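Local structure of Rx protein (Solanum tuberosum, 4M70) at residues V111-W114 with M115-D119. The protein is a plant disease resistance protein of the NB-LRR family that probably triggers defence against pathogens, represented here by its N-terminal coiled-coil domain. Numbering follows the deposited sequence.
Sequences VKQW and MATSD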
loop_
_atom_site.group_PDB
_atom_site.type_symbol
_atom_site.label_atom_id
_atom_site.label_comp_id
_atom_site.label_asym_id
_atom_site.label_seq_id
_atom_site.Cartn_x
_atom_site.Cartn_y
_atom_site.Cartn_z
ATOM N N VAL A 111 -12.592 -1.934 -2.052
ATOM C CA VAL A 111 -13.564 -1.106 -1.342
ATOM C C VAL A 111 -14.675 -0.622 -2.277
ATOM O O VAL A 111 -15.842 -0.537 -1.876
ATOM C CB VAL A 111 -12.880 0.090 -0.633
ATOM C CG1 VAL A 111 -13.903 1.123 -0.188
ATOM C CG2 VAL A 111 -12.082 -0.393 0.568
ATOM N N LYS A 112 -14.324 -0.325 -3.527
ATOM C CA LYS A 112 -15.345 0.046 -4.510
ATOM C C LYS A 112 -16.284 -1.127 -4.812
ATOM O O LYS A 112 -17.515 -0.971 -4.859
ATOM C CB LYS A 112 -14.693 0.577 -5.788
ATOM C CG LYS A 112 -14.133 1.986 -5.631
ATOM C CD LYS A 112 -13.300 2.409 -6.831
ATOM C CE LYS A 112 -12.739 3.802 -6.625
ATOM N NZ LYS A 112 -11.742 4.165 -7.671
ATOM N N GLN A 113 -15.698 -2.311 -4.971
ATOM C CA GLN A 113 -16.494 -3.524 -5.134
ATOM C C GLN A 113 -17.378 -3.751 -3.905
ATOM O O GLN A 113 -18.516 -4.213 -4.011
ATOM C CB GLN A 113 -15.601 -4.738 -5.400
ATOM C CG GLN A 113 -16.372 -6.030 -5.640
ATOM C CD GLN A 113 -15.468 -7.203 -5.967
ATOM O OE1 GLN A 113 -14.249 -7.055 -6.066
ATOM N NE2 GLN A 113 -16.063 -8.379 -6.135
ATOM N N TRP A 114 -16.825 -3.432 -2.741
ATOM C CA TRP A 114 -17.520 -3.534 -1.466
ATOM C C TRP A 114 -18.762 -2.651 -1.499
ATOM O O TRP A 114 -19.818 -3.044 -1.012
ATOM C CB TRP A 114 -16.581 -3.110 -0.333
ATOM C CG TRP A 114 -17.132 -3.275 1.053
ATOM C CD1 TRP A 114 -18.068 -2.496 1.666
ATOM C CD2 TRP A 114 -16.758 -4.280 2.007
ATOM N NE1 TRP A 114 -18.308 -2.959 2.940
ATOM C CE2 TRP A 114 -17.512 -4.054 3.174
ATOM C CE3 TRP A 114 -15.857 -5.352 1.985
ATOM C CZ2 TRP A 114 -17.400 -4.862 4.309
ATOM C CZ3 TRP A 114 -15.745 -6.153 3.113
ATOM C CH2 TRP A 114 -16.511 -5.903 4.256
ATOM N N MET A 115 -18.621 -1.448 -2.048
ATOM C CA MET A 115 -19.751 -0.530 -2.178
ATOM C C MET A 115 -20.816 -1.081 -3.130
ATOM O O MET A 115 -22.027 -1.026 -2.849
ATOM C CB MET A 115 -19.280 0.839 -2.659
ATOM C CG MET A 115 -19.971 1.996 -1.977
ATOM S SD MET A 115 -18.863 2.802 -0.815
ATOM C CE MET A 115 -17.517 3.251 -1.914
ATOM N N ALA A 116 -20.354 -1.626 -4.252
ATOM C CA ALA A 116 -21.259 -2.189 -5.252
ATOM C C ALA A 116 -22.074 -3.333 -4.660
ATOM O O ALA A 116 -23.266 -3.471 -4.938
ATOM C CB ALA A 116 -20.486 -2.650 -6.475
ATOM N N THR A 117 -21.419 -4.145 -3.837
ATOM C CA THR A 117 -22.067 -5.270 -3.172
ATOM C C THR A 117 -22.994 -4.736 -2.082
ATOM O O THR A 117 -24.044 -5.317 -1.800
ATOM C CB THR A 117 -21.039 -6.250 -2.573
ATOM O OG1 THR A 117 -20.039 -6.560 -3.554
ATOM C CG2 THR A 117 -21.722 -7.537 -2.118
ATOM N N SER A 118 -22.590 -3.626 -1.471
ATOM C CA SER A 118 -23.372 -2.980 -0.422
ATOM C C SER A 118 -24.684 -2.437 -0.982
ATOM O O SER A 118 -25.655 -2.260 -0.242
ATOM C CB SER A 118 -22.566 -1.849 0.227
ATOM O OG SER A 118 -23.330 -1.163 1.205
ATOM N N ASP A 119 -24.715 -2.168 -2.286
ATOM C CA ASP A 119 -25.975 -1.793 -2.925
ATOM C C ASP A 119 -26.810 -3.037 -3.251
ATOM O O ASP A 119 -27.915 -3.197 -2.731
ATOM C CB ASP A 119 -25.742 -0.941 -4.176
ATOM C CG ASP A 119 -25.692 0.546 -3.864
ATOM O OD1 ASP A 119 -25.967 0.920 -2.703
ATOM O OD2 ASP A 119 -25.383 1.340 -4.777
#
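Thr117 OG1 donates to the backbone O of Gln113 at 2.8 Å, one turn back along helix 86-119, the last helix of the four-helix coiled-coil domain. The same oxygen accepts Thr117 N at 2.9 Å, the ordinary i to i+4 bond of an alpha helix, so two donors from one residue grip a single carbonyl. They come to it from opposite faces: the hydroxyl sits 36° out of the carbonyl plane, the amide 22° to the other side. Threonine suits this place through its hydroxyl: OG1 lies beside its own N (chi1 -48°) and so turns back to Gln113 O, while the second branch, CG2, points anti to N.

The same i to i+4 pattern runs along the rest of this stretch, with Met115 N bonded to Val111 O, Ala116 N to Lys112 O and Ser118 N to Trp114 O. As the helix places them, the CB atoms rest close to carbonyl oxygens of the preceding turn: Ala116 CB lies 3.5 Å from Gln113 O, and Ser118 CB 3.2 Å from Trp114 O.

Farther out, the nonpolar side chains join this end of the helix to the rest of the bundle. Buried Val111 packs on Ile62 of helix 56-81 and on Ile41 and Leu42 of helix 29-42, where Ile41 also meets Met115; the broad indole of Trp114 reaches Leu58, Glu59 and Leu55. On the exposed surface, the long Lys112 chain carries NZ to a salt bridge with Asp108. Met115 is flexible enough to bend at chi2 and chi3, which brings its CE back along the helix to 4.1 Å from Val111 O.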